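Local structure of FixK2 protein (4I2O) at a contact of chain A with DNA and the interface of chains A and B. The protein binds DNA as a transcription factor of the CRP/FNR superfamily and regulates genes in the nitrogen-fixing bacterium Bradyrhizobium japonicum. Numbering follows the deposited sequence. Chains: chain A/B, FixK2 protein.

Contact 1 is where the winged helix-turn-helix domain of chain A holds the DNA backbone; contacts 2 and 3 join the two FixK2 chains. The centres of the C-alpha atoms of contacts 1 and 2 lie about 32 Å apart, those of 1 and 3 about 26 Å and those of 2 and 3 about 24 Å. Helix 128-154 of chain A runs through contacts 2 and 3; in contact 2 it meets its twin, beside loop residues of chain A, and in contact 3 strands and a loop of chain B. This dimerisation helix couples the subunits along its length and probably helps set the spacing of the DNA-binding domains.

Contact 1: a contact of chain A with DNA. Residues chain A 183-184, 216-217. With nucleotides of chain C.
A:Arg184 and A:Arg217 clamp successive phosphates of one DNA strand, at DT8 and DA7 of chain C. A:Arg184 begins helix 184-191, the first of the helix-turn-helix; A:Ala216 and A:Arg217 lie in the wing turn between strands 211-213 and 218-221. The grip of A:Arg184 is side-on: NE gives a salt bridge to the phosphate oxygen OP2 of DT8 at 2.9 Å, and NH2 bonds OP1 at 3.1 Å, both oxygens lying near the guanidinium plane. NH1 and NH2 also converge on the carbonyl A:Ala216 O, with NH2 at 2.8 Å. This carbonyl receives both donors from one face of its plane and, together with the phosphate, helps to fix the rotation of the guanidinium. A bend at chi2 (-64°) turns the arginine chain past the DA7 phosphate toward DT8.

At DA7, A:Arg184 N donates to OP2 at 2.9 Å and nearly straight (173° at H), and the helix dipole would probably add to the attraction. A:Arg217, extended from CG to NE, sends NE to OP1 at 2.8 Å. The backbone N of the engineered A:Ser183 lies over the centre of one face of the A:Arg217 guanidinium; no base stacks on either arginine in this patch. The bonds that cross to the DNA all end on its sugar-phosphate backbone, anchoring the domain rather than reading bases. A:Ala216 CB packs on the deoxyribose C5' of DA7 at 3.6 Å.

Contact 2: the interface of chains A and B. Residues chain A 94-96, 134-135, 138; chain B 135, 138-139.
This is a two-fold symmetric helix-helix interface of the coiled-coil type seen in CRP/FNR dimers, in which helices 128-154 of both chains pair and hold the subunits together. In this patch a reciprocal pair of hydrogen bonds crosses the two-fold: A:Trp135 NE1 to the hydroxyl B:Thr138 OG1, and B:Trp135 NE1 to A:Thr138 OG1, each 2.8 Å. Both are fairly straight, at 163° and 164° at H, and each hydroxyl lies close to the plane of the indole that donates to it. Indole and threonine side chains meet at about a right angle.

With CG anti to the backbone N (chi1 -178°), B:Trp135 wedges between the helix of chain A and its loop residues A:Leu94 to A:Ser96. A:Leu134 CB and A:Trp135 N lie against one face of its indole, near the ring's border. A:Ser96 CB covers the opposite face, 4.0 Å from the centroid of the five-membered ring in a CH-pi contact. The six-membered ring is further packed by A:Leu94 CD1, 3.9 Å from B:Trp135 CZ2. Held on both faces and bonded at its N-H, the indole has little freedom to turn. Beside it, A:Ser96 CB presses on B:Ala139 CB at 3.4 Å, a snug methylene-to-methyl contact.

Contact 3: the interface of chains A and B. Residues chain A 149-150, 153-154; chain B 73, 75, 80-81.
The C-terminal end of helix 128-154 of chain A meets strands 69-74 and 80-86 of chain B, together with B:Leu75 in the loop that follows the first strand. A:Leu150 is the apolar centre of the contact. Its two methyls divide the work: CD2 touches B:Leu75 CD2 at 3.6 Å and also rests on B:Lys73 CB at 4.0 Å, while CD1 packs against B:Gln81 CB at 3.6 Å. CG of A:Leu150 stands anti to the backbone N (chi1 178°), which directs the fork toward the strands. The side chains of A:Leu150 and B:Gln81 run past each other in opposite directions.

B:Gln81 bends at chi2 (63°), carrying its amide along the helix surface past the carbonyl A:Met149 O. Its oxygen OE1 comes to 3.2 Å from A:Gly153 CA, where a residue without a side chain lets the amide lie close to the helix.

Next in sequence and one helical turn beyond A:Leu150, A:Arg154, the last residue of the helix, adds a hydrogen bond across the contact. Its NE donates to the backbone carbonyl B:Arg80 O at 2.9 Å, approaching from above the carbonyl plane. The aliphatic A:Arg154 CG lies 4.0 Å from B:Gln81 CB, and the two side chains cross at about a right angle. The patch ties the end of the dimerisation helix to the partner's cyclic-nucleotide-binding-type beta domain, probably bracing the dimer.

Contact 1: a contact of chain A with DNA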
ATOM      1  N   SER A 183      -3.151  16.986 -13.422  1.00 19.10           N
ATOM      2  CA  SER A 183      -3.369  16.629 -14.810  1.00 20.13           C
ATOM      3  C   SER A 183      -3.930  15.233 -14.946  1.00 19.47           C
ATOM      4  O   SER A 183      -3.939  14.460 -13.986  1.00 20.24           O
ATOM      5  CB  SER A 183      -2.017  16.645 -15.542  1.00 24.88           C
ATOM      6  OG  SER A 183      -1.209  15.601 -14.988  1.00 22.71           O
ATOM      7  N   ARG A 184      -4.355  14.901 -16.162  1.00 19.23           N
ATOM      8  CA  ARG A 184      -4.872  13.576 -16.446  1.00 15.99           C
ATOM      9  C   ARG A 184      -3.755  12.527 -16.313  1.00 15.40           C
ATOM     10  O   ARG A 184      -3.980  11.339 -15.952  1.00 19.04           O
ATOM     11  CB  ARG A 184      -5.494  13.577 -17.905  1.00 17.71           C
ATOM     12  CG  ARG A 184      -6.761  14.528 -18.058  1.00 21.56           C
ATOM     13  CD  ARG A 184      -7.944  14.038 -17.173  1.00 21.62           C
ATOM     14  NE  ARG A 184      -9.219  14.675 -17.594  1.00 20.02           N
ATOM     15  CZ  ARG A 184      -9.901  15.586 -16.890  1.00 20.53           C
ATOM     16  NH1 ARG A 184      -9.461  16.071 -15.697  1.00 20.98           N
ATOM     17  NH2 ARG A 184     -11.049  16.020 -17.397  1.00 23.14           N
ATOM     18  N   ALA A 216     -11.915  21.222 -17.849  1.00 28.14           N
ATOM     19  CA  ALA A 216     -11.527  19.811 -17.597  1.00 22.16           C
ATOM     20  C   ALA A 216     -11.304  19.449 -16.148  1.00 23.50           C
ATOM     21  O   ALA A 216     -11.498  18.270 -15.741  1.00 22.99           O
ATOM     22  CB  ALA A 216     -10.252  19.473 -18.416  1.00 26.16           C
ATOM     23  N   ARG A 217     -10.775  20.377 -15.366  1.00 25.11           N
ATOM     24  CA  ARG A 217     -10.412  20.006 -13.988  1.00 24.15           C
ATOM     25  C   ARG A 217     -11.389  20.584 -12.978  1.00 32.93           C
ATOM     26  O   ARG A 217     -11.121  20.524 -11.782  1.00 33.69           O
ATOM     27  CB  ARG A 217      -9.014  20.547 -13.642  1.00 29.79           C
ATOM     28  CG  ARG A 217      -7.903  20.001 -14.530  1.00 29.37           C
ATOM     29  CD  ARG A 217      -6.536  20.509 -14.097  1.00 32.22           C
ATOM     30  NE  ARG A 217      -5.476  20.162 -15.062  1.00 40.05           N
ATOM     31  CZ  ARG A 217      -4.185  20.475 -14.898  1.00 44.91           C
ATOM     32  NH1 ARG A 217      -3.810  21.165 -13.827  1.00 48.37           N
ATOM     33  NH2 ARG A 217      -3.256  20.129 -15.809  1.00 36.40           N
TER
ATOM     34  P    DA C   6       1.091  20.358 -19.724  1.00 71.99           P
ATOM     35  OP1  DA C   6       1.222  20.775 -18.295  1.00 68.30           O
ATOM     36  OP2  DA C   6       1.796  19.189 -20.319  1.00 68.59           O
ATOM     37  O5'  DA C   6      -0.456  20.024 -20.067  1.00 46.53           O
ATOM     38  C5'  DA C   6      -1.389  21.068 -19.697  1.00 41.92           C
ATOM     39  C4'  DA C   6      -2.766  20.572 -19.991  1.00 44.35           C
ATOM     40  O4'  DA C   6      -3.065  20.776 -21.402  1.00 42.80           O
ATOM     41  C3'  DA C   6      -2.994  19.088 -19.662  1.00 34.42           C
ATOM     42  O3'  DA C   6      -4.176  19.210 -18.921  1.00 31.97           O
ATOM     43  C2'  DA C   6      -3.225  18.433 -21.022  1.00 32.52           C
ATOM     44  C1'  DA C   6      -3.645  19.626 -21.912  1.00 42.36           C
ATOM     45  N9   DA C   6      -3.183  19.520 -23.291  1.00 47.35           N
ATOM     46  C8   DA C   6      -1.921  19.241 -23.748  1.00 54.59           C
ATOM     47  N7   DA C   6      -1.828  19.233 -25.060  1.00 59.49           N
ATOM     48  C5   DA C   6      -3.125  19.526 -25.476  1.00 55.58           C
ATOM     49  C6   DA C   6      -3.709  19.646 -26.755  1.00 55.63           C
ATOM     50  N6   DA C   6      -2.981  19.491 -27.866  1.00 55.87           N
ATOM     51  N1   DA C   6      -5.041  19.933 -26.839  1.00 55.54           N
ATOM     52  C2   DA C   6      -5.711  20.079 -25.673  1.00 56.29           C
ATOM     53  N3   DA C   6      -5.269  19.987 -24.405  1.00 39.61           N
ATOM     54  C4   DA C   6      -3.967  19.698 -24.392  1.00 47.95           C
ATOM     55  P    DA C   7      -4.993  17.916 -18.381  1.00 27.86           P
ATOM     56  OP1  DA C   7      -5.668  18.360 -17.142  1.00 29.71           O
ATOM     57  OP2  DA C   7      -4.072  16.721 -18.368  1.00 26.38           O
ATOM     58  O5'  DA C   7      -6.043  17.608 -19.523  1.00 26.98           O
ATOM     59  C5'  DA C   7      -7.076  18.660 -19.877  1.00 28.61           C
ATOM     60  C4'  DA C   7      -7.879  18.084 -21.051  1.00 27.68           C
ATOM     61  O4'  DA C   7      -7.047  18.136 -22.236  1.00 29.37           O
ATOM     62  C3'  DA C   7      -8.331  16.648 -20.868  1.00 29.44           C
ATOM     63  O3'  DA C   7      -9.793  16.776 -20.832  1.00 24.92           O
ATOM     64  C2'  DA C   7      -7.824  15.893 -22.139  1.00 26.26           C
ATOM     65  C1'  DA C   7      -7.488  17.089 -23.072  1.00 27.71           C
ATOM     66  N9   DA C   7      -6.337  16.791 -23.925  1.00 37.40           N
ATOM     67  C8   DA C   7      -5.065  16.453 -23.538  1.00 34.55           C
ATOM     68  N7   DA C   7      -4.218  16.255 -24.536  1.00 44.83           N
ATOM     69  C5   DA C   7      -4.986  16.530 -25.680  1.00 40.96           C
ATOM     70  C6   DA C   7      -4.678  16.487 -27.039  1.00 47.36           C
ATOM     71  N6   DA C   7      -3.426  16.175 -27.420  1.00 47.36           N
ATOM     72  N1   DA C   7      -5.667  16.824 -27.953  1.00 54.08           N
ATOM     73  C2   DA C   7      -6.882  17.116 -27.414  1.00 53.25           C
ATOM     74  N3   DA C   7      -7.272  17.149 -26.098  1.00 32.32           N
ATOM     75  C4   DA C   7      -6.277  16.861 -25.314  1.00 35.62           C
ATOM     76  P    DT C   8     -10.739  15.424 -20.826  1.00 24.53           P
ATOM     77  OP1  DT C   8     -12.087  15.906 -20.286  1.00 27.87           O
ATOM     78  OP2  DT C   8      -9.928  14.293 -20.382  1.00 21.89           O
ATOM     79  O5'  DT C   8     -11.032  15.144 -22.434  1.00 27.03           O
ATOM     80  C5'  DT C   8     -11.702  16.217 -23.090  1.00 30.66           C
ATOM     81  C4'  DT C   8     -11.791  15.840 -24.557  1.00 34.53           C
ATOM     82  O4'  DT C   8     -10.471  15.685 -25.128  1.00 29.16           O
ATOM     83  C3'  DT C   8     -12.478  14.482 -24.818  1.00 29.64           C
ATOM     84  O3'  DT C   8     -13.497  14.821 -25.723  1.00 34.99           O
ATOM     85  C2'  DT C   8     -11.492  13.541 -25.502  1.00 29.71           C
ATOM     86  C1'  DT C   8     -10.518  14.553 -26.049  1.00 27.21           C
ATOM     87  N1   DT C   8      -9.066  14.097 -26.187  1.00 28.36           N
ATOM     88  C2   DT C   8      -8.422  14.116 -27.429  1.00 33.05           C
ATOM     89  O2   DT C   8      -8.963  14.405 -28.504  1.00 32.02           O
ATOM     90  N3   DT C   8      -7.105  13.780 -27.429  1.00 29.01           N
ATOM     91  C4   DT C   8      -6.355  13.395 -26.294  1.00 28.89           C
ATOM     92  O4   DT C   8      -5.152  13.158 -26.425  1.00 28.43           O
ATOM     93  C5   DT C   8      -7.063  13.376 -25.022  1.00 28.18           C
ATOM     94  C7   DT C   8      -6.330  12.965 -23.749  1.00 26.93           C
ATOM     95  C6   DT C   8      -8.375  13.741 -25.006  1.00 24.87           C
TER
HETATM   96  O   HOH W   1      -0.742  20.343 -15.701  1.00 48.49           O

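Contact 2: the interface of chains A and B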
ATOM      1  N   LEU A  94       6.265  12.071   6.859  1.00 24.16           N
ATOM      2  CA  LEU A  94       6.555  11.416   8.138  1.00 28.16           C
ATOM      3  C   LEU A  94       7.089  10.004   7.900  1.00 29.05           C
ATOM      4  O   LEU A  94       6.459   9.198   7.192  1.00 29.22           O
ATOM      5  CB  LEU A  94       5.298  11.340   9.029  1.00 26.58           C
ATOM      6  CG  LEU A  94       5.518  10.705  10.424  1.00 30.28           C
ATOM      7  CD1 LEU A  94       6.467  11.507  11.326  1.00 30.05           C
ATOM      8  CD2 LEU A  94       4.149  10.489  11.065  1.00 32.68           C
ATOM      9  N   GLU A  95       8.263   9.728   8.456  1.00 31.74           N
ATOM     10  CA  GLU A  95       8.871   8.397   8.357  1.00 31.07           C
ATOM     11  C   GLU A  95       9.335   7.935   9.703  1.00 28.57           C
ATOM     12  O   GLU A  95       9.913   8.718  10.528  1.00 31.32           O
ATOM     13  CB  GLU A  95      10.030   8.378   7.354  1.00 32.96           C
ATOM     14  CG  GLU A  95       9.601   8.768   5.915  1.00 31.51           C
ATOM     15  CD  GLU A  95       9.105   7.584   5.063  1.00 35.52           C
ATOM     16  OE1 GLU A  95       9.038   6.445   5.580  1.00 35.19           O
ATOM     17  OE2 GLU A  95       8.779   7.804   3.877  1.00 30.82           O
ATOM     18  N   SER A  96       9.087   6.645   9.972  1.00 28.59           N
ATOM     19  CA  SER A  96       9.582   6.083  11.188  1.00 32.45           C
ATOM     20  C   SER A  96      11.065   5.839  10.954  1.00 32.52           C
ATOM     21  O   SER A  96      11.891   5.986  11.861  1.00 38.43           O
ATOM     22  CB  SER A  96       8.892   4.748  11.453  1.00 31.04           C
ATOM     23  OG  SER A  96       9.601   4.028  12.429  1.00 36.13           O
ATOM     24  N   LEU A 134       1.664   9.996  16.173  1.00 27.99           N
ATOM     25  CA  LEU A 134       2.593   9.664  15.076  1.00 29.13           C
ATOM     26  C   LEU A 134       2.324   8.274  14.495  1.00 28.20           C
ATOM     27  O   LEU A 134       2.203   8.087  13.272  1.00 24.14           O
ATOM     28  CB  LEU A 134       4.052   9.811  15.528  1.00 30.80           C
ATOM     29  CG  LEU A 134       4.526  11.255  15.822  1.00 31.54           C
ATOM     30  CD1 LEU A 134       5.933  11.195  16.392  1.00 37.66           C
ATOM     31  CD2 LEU A 134       4.430  12.262  14.557  1.00 29.34           C
ATOM     32  N   TRP A 135       2.206   7.285  15.379  1.00 26.44           N
ATOM     33  CA  TRP A 135       1.807   5.932  14.944  1.00 24.24           C
ATOM     34  C   TRP A 135       0.481   5.988  14.187  1.00 23.95           C
ATOM     35  O   TRP A 135       0.334   5.420  13.091  1.00 23.34           O
ATOM     36  CB  TRP A 135       1.654   5.057  16.183  1.00 26.69           C
ATOM     37  CG  TRP A 135       1.369   3.628  15.857  1.00 30.25           C
ATOM     38  CD1 TRP A 135       1.512   2.993  14.639  1.00 25.86           C
ATOM     39  CD2 TRP A 135       0.854   2.663  16.768  1.00 26.83           C
ATOM     40  NE1 TRP A 135       1.144   1.654  14.789  1.00 21.85           N
ATOM     41  CE2 TRP A 135       0.720   1.449  16.081  1.00 28.15           C
ATOM     42  CE3 TRP A 135       0.481   2.725  18.111  1.00 26.70           C
ATOM     43  CZ2 TRP A 135       0.241   0.273  16.710  1.00 31.20           C
ATOM     44  CZ3 TRP A 135      -0.008   1.542  18.736  1.00 35.08           C
ATOM     45  CH2 TRP A 135      -0.118   0.357  18.024  1.00 37.52           C
ATOM     46  N   THR A 138       0.950   7.245  10.539  1.00 22.66           N
ATOM     47  CA  THR A 138       1.514   6.226   9.661  1.00 25.18           C
ATOM     48  C   THR A 138       0.447   5.142   9.402  1.00 22.11           C
ATOM     49  O   THR A 138       0.313   4.557   8.283  1.00 19.28           O
ATOM     50  CB  THR A 138       2.785   5.662  10.352  1.00 23.79           C
ATOM     51  OG1 THR A 138       3.728   6.734  10.442  1.00 22.62           O
ATOM     52  CG2 THR A 138       3.395   4.432   9.522  1.00 21.57           C
TER
ATOM     53  N   TRP B 135       5.273   1.498  16.290  1.00 26.30           N
ATOM     54  CA  TRP B 135       5.210   2.399  15.098  1.00 24.81           C
ATOM     55  C   TRP B 135       6.082   1.845  13.990  1.00 22.93           C
ATOM     56  O   TRP B 135       5.690   1.787  12.810  1.00 23.49           O
ATOM     57  CB  TRP B 135       5.756   3.746  15.517  1.00 31.06           C
ATOM     58  CG  TRP B 135       5.718   4.798  14.458  1.00 32.30           C
ATOM     59  CD1 TRP B 135       5.007   4.799  13.310  1.00 27.37           C
ATOM     60  CD2 TRP B 135       6.472   6.011  14.486  1.00 29.69           C
ATOM     61  NE1 TRP B 135       5.273   5.988  12.614  1.00 25.04           N
ATOM     62  CE2 TRP B 135       6.171   6.728  13.335  1.00 26.76           C
ATOM     63  CE3 TRP B 135       7.380   6.557  15.406  1.00 30.09           C
ATOM     64  CZ2 TRP B 135       6.737   7.999  13.072  1.00 32.68           C
ATOM     65  CZ3 TRP B 135       7.946   7.799  15.141  1.00 43.24           C
ATOM     66  CH2 TRP B 135       7.622   8.500  13.988  1.00 40.07           C
ATOM     67  N   THR B 138       4.293  -0.980  11.983  1.00 23.10           N
ATOM     68  CA  THR B 138       3.350  -0.415  11.037  1.00 25.87           C
ATOM     69  C   THR B 138       4.087   0.274   9.891  1.00 21.87           C
ATOM     70  O   THR B 138       3.722   0.135   8.710  1.00 19.27           O
ATOM     71  CB  THR B 138       2.411   0.540  11.789  1.00 25.73           C
ATOM     72  OG1 THR B 138       1.767  -0.214  12.837  1.00 25.74           O
ATOM     73  CG2 THR B 138       1.362   1.233  10.812  1.00 19.38           C
ATOM     74  N   ALA B 139       5.158   0.990  10.199  1.00 26.31           N
ATOM     75  CA  ALA B 139       5.950   1.610   9.117  1.00 23.19           C
ATOM     76  C   ALA B 139       6.539   0.616   8.111  1.00 24.32           C
ATOM     77  O   ALA B 139       6.618   0.895   6.891  1.00 20.96           O
ATOM     78  CB  ALA B 139       7.051   2.549   9.697  1.00 24.60           C
TER

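Contact 3: the interface of chains A and B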
ATOM      1  N   MET A 149      -3.935  -0.750  -2.911  1.00 15.62           N
ATOM      2  CA  MET A 149      -3.545  -2.024  -3.574  1.00 14.69           C
ATOM      3  C   MET A 149      -4.682  -2.785  -4.167  1.00 14.04           C
ATOM      4  O   MET A 149      -4.555  -3.388  -5.258  1.00 16.12           O
ATOM      5  CB  MET A 149      -2.800  -2.925  -2.559  1.00 13.90           C
ATOM      6  CG  MET A 149      -1.422  -2.357  -2.174  1.00 16.83           C
ATOM      7  SD  MET A 149      -0.520  -3.531  -1.070  1.00 22.30           S
ATOM      8  CE  MET A 149      -1.260  -3.340   0.521  1.00 30.12           C
ATOM      9  N   LEU A 150      -5.809  -2.841  -3.447  1.00 15.94           N
ATOM     10  CA  LEU A 150      -6.992  -3.511  -3.975  1.00 17.47           C
ATOM     11  C   LEU A 150      -7.401  -2.857  -5.276  1.00 16.29           C
ATOM     12  O   LEU A 150      -7.774  -3.517  -6.234  1.00 15.68           O
ATOM     13  CB  LEU A 150      -8.138  -3.462  -2.974  1.00 18.30           C
ATOM     14  CG  LEU A 150      -9.494  -4.065  -3.364  1.00 17.04           C
ATOM     15  CD1 LEU A 150      -9.379  -5.559  -3.730  1.00 15.92           C
ATOM     16  CD2 LEU A 150     -10.546  -3.866  -2.279  1.00 26.34           C
ATOM     17  N   GLY A 153      -4.674  -3.689  -7.988  1.00 16.19           N
ATOM     18  CA  GLY A 153      -4.634  -5.121  -8.350  1.00 14.65           C
ATOM     19  C   GLY A 153      -5.913  -5.628  -8.990  1.00 15.38           C
ATOM     20  O   GLY A 153      -5.881  -6.563  -9.829  1.00 17.27           O
ATOM     21  N   ARG A 154      -7.068  -5.085  -8.601  1.00 13.49           N
ATOM     22  CA  ARG A 154      -8.298  -5.790  -8.924  1.00 14.18           C
ATOM     23  C   ARG A 154      -9.437  -4.963  -9.577  1.00 17.60           C
ATOM     24  O   ARG A 154     -10.362  -5.584 -10.160  1.00 18.10           O
ATOM     25  CB  ARG A 154      -8.835  -6.555  -7.675  1.00 17.68           C
ATOM     26  CG  ARG A 154      -7.856  -7.640  -7.225  1.00 16.47           C
ATOM     27  CD  ARG A 154      -8.061  -8.793  -8.209  1.00 21.14           C
ATOM     28  NE  ARG A 154      -7.142  -9.967  -8.146  1.00 18.79           N
ATOM     29  CZ  ARG A 154      -6.321 -10.313  -9.146  1.00 22.67           C
ATOM     30  NH1 ARG A 154      -6.176  -9.512 -10.202  1.00 15.28           N
ATOM     31  NH2 ARG A 154      -5.667 -11.481  -9.115  1.00 16.08           N
TER
ATOM     32  N   LYS B  73      -8.004  -8.425   0.906  1.00 20.37           N
ATOM     33  CA  LYS B  73      -9.283  -7.770   0.855  1.00 19.79           C
ATOM     34  C   LYS B  73     -10.075  -8.360  -0.303  1.00 19.47           C
ATOM     35  O   LYS B  73      -9.487  -8.755  -1.309  1.00 19.82           O
ATOM     36  CB  LYS B  73      -9.059  -6.262   0.552  1.00 20.02           C
ATOM     37  CG  LYS B  73      -8.373  -5.441   1.698  1.00 34.63           C
ATOM     38  CD  LYS B  73      -8.267  -3.936   1.353  1.00 38.33           C
ATOM     39  CE  LYS B  73      -8.294  -3.069   2.611  1.00 40.87           C
ATOM     40  NZ  LYS B  73      -9.662  -3.111   3.263  1.00 36.84           N
ATOM     41  N   LEU B  75     -13.549  -8.093  -3.091  1.00 28.45           N
ATOM     42  CA  LEU B  75     -14.695  -7.388  -3.571  1.00 27.64           C
ATOM     43  C   LEU B  75     -15.879  -8.320  -3.617  1.00 25.87           C
ATOM     44  O   LEU B  75     -15.752  -9.545  -3.606  1.00 29.79           O
ATOM     45  CB  LEU B  75     -14.455  -6.730  -4.939  1.00 28.92           C
ATOM     46  CG  LEU B  75     -13.211  -5.859  -4.933  1.00 26.44           C
ATOM     47  CD1 LEU B  75     -12.870  -5.531  -6.353  1.00 20.49           C
ATOM     48  CD2 LEU B  75     -13.519  -4.571  -4.127  1.00 31.73           C
ATOM     49  N   ARG B  80     -10.144 -10.862  -5.383  1.00 18.57           N
ATOM     50  CA  ARG B  80      -9.408 -10.819  -4.115  1.00 14.79           C
ATOM     51  C   ARG B  80      -8.011 -10.277  -4.362  1.00 18.65           C
ATOM     52  O   ARG B  80      -7.393 -10.688  -5.332  1.00 19.00           O
ATOM     53  CB  ARG B  80      -9.251 -12.275  -3.612  1.00 14.91           C
ATOM     54  CG  ARG B  80      -8.389 -12.304  -2.356  1.00 16.37           C
ATOM     55  CD  ARG B  80      -8.307 -13.805  -1.843  1.00 17.92           C
ATOM     56  NE  ARG B  80      -7.522 -14.593  -2.763  1.00 20.05           N
ATOM     57  CZ  ARG B  80      -7.032 -15.799  -2.489  1.00 24.24           C
ATOM     58  NH1 ARG B  80      -7.149 -16.303  -1.248  1.00 23.38           N
ATOM     59  NH2 ARG B  80      -6.372 -16.457  -3.454  1.00 19.18           N
ATOM     60  N   GLN B  81      -7.571  -9.282  -3.577  1.00 15.95           N
ATOM     61  CA  GLN B  81      -6.202  -8.802  -3.555  1.00 16.51           C
ATOM     62  C   GLN B  81      -5.594  -9.322  -2.261  1.00 18.93           C
ATOM     63  O   GLN B  81      -6.081  -8.990  -1.147  1.00 18.37           O
ATOM     64  CB  GLN B  81      -6.165  -7.240  -3.614  1.00 13.44           C
ATOM     65  CG  GLN B  81      -4.736  -6.710  -3.511  1.00 18.37           C
ATOM     66  CD  GLN B  81      -3.874  -7.137  -4.664  1.00 20.42           C
ATOM     67  OE1 GLN B  81      -4.303  -7.035  -5.841  1.00 21.54           O
ATOM     68  NE2 GLN B  81      -2.629  -7.561  -4.375  1.00 18.06           N
TER